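Local coordinates for putative lipoprotein (Pseudomonas protegens, PDB 4KT3) that probably acts as a type VI secretion immunity protein, binding a peptidoglycan glycoside hydrolase effector and protecting the bacterium from it, at residues Gln26-Ala31 / Gly81-Ser86. Numbering follows the deposited sequence.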
ATOM      1  N   GLN B  26      -8.071 -14.400   4.709  1.00 18.95           N
ATOM      2  CA  GLN B  26      -7.557 -15.618   5.318  1.00 22.04           C
ATOM      3  C   GLN B  26      -6.534 -16.293   4.401  1.00 22.02           C
ATOM      4  O   GLN B  26      -5.528 -16.825   4.882  1.00 21.71           O
ATOM      5  CB  GLN B  26      -8.691 -16.565   5.709  1.00 24.87           C
ATOM      6  CG  GLN B  26      -9.509 -16.046   6.882  1.00 34.39           C
ATOM      7  CD  GLN B  26      -8.642 -15.662   8.083  1.00 37.30           C
ATOM      8  OE1 GLN B  26      -7.797 -16.442   8.528  1.00 38.46           O
ATOM      9  NE2 GLN B  26      -8.848 -14.450   8.605  1.00 40.84           N
ATOM     10  N   VAL B  27      -6.771 -16.239   3.091  1.00 20.93           N
ATOM     11  CA  VAL B  27      -5.789 -16.713   2.120  1.00 18.61           C
ATOM     12  C   VAL B  27      -4.490 -15.916   2.276  1.00 17.43           C
ATOM     13  O   VAL B  27      -3.404 -16.490   2.360  1.00 18.81           O
ATOM     14  CB  VAL B  27      -6.315 -16.597   0.659  1.00 18.78           C
ATOM     15  CG1 VAL B  27      -5.216 -16.897  -0.346  1.00 19.50           C
ATOM     16  CG2 VAL B  27      -7.490 -17.549   0.433  1.00 21.74           C
ATOM     17  N   LEU B  28      -4.595 -14.591   2.312  1.00 18.04           N
ATOM     18  CA  LEU B  28      -3.417 -13.749   2.504  1.00 15.35           C
ATOM     19  C   LEU B  28      -2.677 -14.129   3.788  1.00 20.14           C
ATOM     20  O   LEU B  28      -1.444 -14.229   3.806  1.00 18.11           O
ATOM     21  CB  LEU B  28      -3.813 -12.270   2.534  1.00 16.07           C
ATOM     22  CG  LEU B  28      -2.651 -11.317   2.812  1.00 17.62           C
ATOM     23  CD1 LEU B  28      -1.575 -11.446   1.732  1.00 20.62           C
ATOM     24  CD2 LEU B  28      -3.137  -9.882   2.905  1.00 17.85           C
ATOM     25  N   ARG B  29      -3.418 -14.349   4.867  1.00 18.20           N
ATOM     26  CA  ARG B  29      -2.781 -14.693   6.139  1.00 20.70           C
ATOM     27  C   ARG B  29      -1.989 -15.997   6.053  1.00 20.21           C
ATOM     28  O   ARG B  29      -0.897 -16.105   6.615  1.00 24.67           O
ATOM     29  CB  ARG B  29      -3.807 -14.741   7.264  1.00 21.61           C
ATOM     30  CG  ARG B  29      -4.223 -13.367   7.735  1.00 23.16           C
ATOM     31  CD  ARG B  29      -5.281 -13.431   8.814  1.00 25.02           C
ATOM     32  NE  ARG B  29      -5.769 -12.092   9.136  1.00 26.39           N
ATOM     33  CZ  ARG B  29      -5.170 -11.252   9.974  1.00 26.57           C
ATOM     34  NH1 ARG B  29      -4.053 -11.601  10.599  1.00 31.78           N
ATOM     35  NH2 ARG B  29      -5.697 -10.057  10.195  1.00 26.12           N
ATOM     36  N   VAL B  30      -2.520 -16.972   5.322  1.00 23.92           N
ATOM     37  CA  VAL B  30      -1.777 -18.197   5.035  1.00 23.47           C
ATOM     38  C   VAL B  30      -0.517 -17.850   4.235  1.00 23.75           C
ATOM     39  O   VAL B  30       0.586 -18.277   4.577  1.00 28.42           O
ATOM     40  CB  VAL B  30      -2.653 -19.235   4.292  1.00 23.56           C
ATOM     41  CG1 VAL B  30      -1.814 -20.425   3.805  1.00 27.97           C
ATOM     42  CG2 VAL B  30      -3.766 -19.752   5.207  1.00 27.30           C
ATOM     43  N   ALA B  31      -0.675 -17.063   3.181  1.00 23.41           N
ATOM     44  CA  ALA B  31       0.470 -16.628   2.382  1.00 25.57           C
ATOM     45  C   ALA B  31       1.563 -15.972   3.223  1.00 26.52           C
ATOM     46  O   ALA B  31       2.741 -16.258   3.030  1.00 28.78           O
ATOM     47  CB  ALA B  31       0.016 -15.673   1.297  1.00 23.18           C
ATOM     48  N   GLY B  81       3.549  -4.009   3.161  1.00 15.22           N
ATOM     49  CA  GLY B  81       3.080  -4.611   1.930  1.00 16.52           C
ATOM     50  C   GLY B  81       1.715  -4.127   1.481  1.00 14.21           C
ATOM     51  O   GLY B  81       0.879  -3.729   2.293  1.00 13.81           O
ATOM     52  N   LEU B  82       1.499  -4.188   0.170  1.00 13.10           N
ATOM     53  CA  LEU B  82       0.203  -3.964  -0.446  1.00 12.40           C
ATOM     54  C   LEU B  82      -0.031  -5.184  -1.320  1.00 13.05           C
ATOM     55  O   LEU B  82       0.753  -5.459  -2.222  1.00 13.59           O
ATOM     56  CB  LEU B  82       0.199  -2.690  -1.301  1.00 12.22           C
ATOM     57  CG  LEU B  82      -1.087  -2.419  -2.100  1.00 13.08           C
ATOM     58  CD1 LEU B  82      -2.312  -2.331  -1.201  1.00 15.49           C
ATOM     59  CD2 LEU B  82      -0.966  -1.128  -2.931  1.00 12.99           C
ATOM     60  N   PHE B  83      -1.101  -5.920  -1.040  1.00 12.25           N
ATOM     61  CA  PHE B  83      -1.345  -7.215  -1.665  1.00 12.03           C
ATOM     62  C   PHE B  83      -2.667  -7.232  -2.400  1.00 12.63           C
ATOM     63  O   PHE B  83      -3.628  -6.577  -1.991  1.00 13.88           O
ATOM     64  CB  PHE B  83      -1.366  -8.312  -0.594  1.00 13.81           C
ATOM     65  CG  PHE B  83      -0.109  -8.379   0.224  1.00 14.63           C
ATOM     66  CD1 PHE B  83       0.000  -7.666   1.412  1.00 16.80           C
ATOM     67  CD2 PHE B  83       0.968  -9.140  -0.200  1.00 16.52           C
ATOM     68  CE1 PHE B  83       1.175  -7.719   2.166  1.00 16.26           C
ATOM     69  CE2 PHE B  83       2.142  -9.202   0.555  1.00 17.25           C
ATOM     70  CZ  PHE B  83       2.241  -8.491   1.732  1.00 17.44           C
ATOM     71  N   SER B  84      -2.716  -8.026  -3.468  1.00 11.58           N
ATOM     72  CA  SER B  84      -3.949  -8.309  -4.187  1.00 13.14           C
ATOM     73  C   SER B  84      -4.161  -9.819  -4.181  1.00 11.32           C
ATOM     74  O   SER B  84      -3.255 -10.578  -4.541  1.00 14.15           O
ATOM     75  CB  SER B  84      -3.877  -7.791  -5.628  1.00 11.86           C
ATOM     76  OG  SER B  84      -3.778  -6.367  -5.677  1.00 12.37           O
ATOM     77  N   VAL B  85      -5.352 -10.242  -3.759  1.00 12.77           N
ATOM     78  CA  VAL B  85      -5.718 -11.657  -3.718  1.00 11.89           C
ATOM     79  C   VAL B  85      -6.869 -11.924  -4.688  1.00 12.38           C
ATOM     80  O   VAL B  85      -7.906 -11.267  -4.612  1.00 13.05           O
ATOM     81  CB  VAL B  85      -6.186 -12.063  -2.303  1.00 12.85           C
ATOM     82  CG1 VAL B  85      -6.574 -13.525  -2.274  1.00 13.85           C
ATOM     83  CG2 VAL B  85      -5.096 -11.757  -1.259  1.00 12.90           C
ATOM     84  N   SER B  86      -6.695 -12.863  -5.607  1.00 13.51           N
ATOM     85  CA  SER B  86      -7.742 -13.143  -6.586  1.00 12.78           C
ATOM     86  C   SER B  86      -8.930 -13.836  -5.965  1.00 14.17           C
ATOM     87  O   SER B  86      -8.771 -14.817  -5.260  1.00 14.97           O
ATOM     88  CB  SER B  86      -7.231 -14.003  -7.736  1.00 15.55           C
ATOM     89  OG  SER B  86      -8.330 -14.628  -8.408  1.00 15.09           O
TER
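With CG of Leu28 anti to the backbone N (chi1 177°), the branched end of this leucine is carried out from the helix to the ring of Phe83, whose own CG stands anti to its carbonyl carbon (chi1 -57°), a setting that helps turn one ring face towards Leu28 CD1. One methyl does most of the touching: Leu28 CD1 sits over that face, displaced from the ring centre towards CG, and comes within 3.7 Å of Phe83 CG. This is a CH-pi contact, CD1 lying 4.1 Å from the centroid of the Phe83 ring and 25° off the ring normal. The second methyl, Leu28 CD2, lies on the same side of the ring plane but out beyond the rim, 4.1 Å from Phe83 CD1.

Two residues along the strand, Val85 points the same way and meets the helix with both methyls. Its CG2 packs on the root of the leucine, 4.0 Å from Leu28 CB, while CG1 reaches Val27 CG1 at 4.1 Å. Leu28 therefore bridges Phe83 and Val85, whereas Ser84 between them points to the other side of the sheet, where its hydroxyl hydrogen-bonds Asp64.

The axes of 26-31 and 81-86 approach to 9.3 Å, and helix 21-34 lies across the central strand 78-86 of the antiparallel sheet. Around the contact, Phe65 and Thr92 of the flanking strands also touch Leu28, and Leu106 of helix 104-117 packs on Val27.

All four residues that meet are buried close to the centre of the chain and join solely through carbon atoms. The contact between 26-31 and 81-86 therefore probably rests on dispersion and the exclusion of water rather than on directional polar bonds.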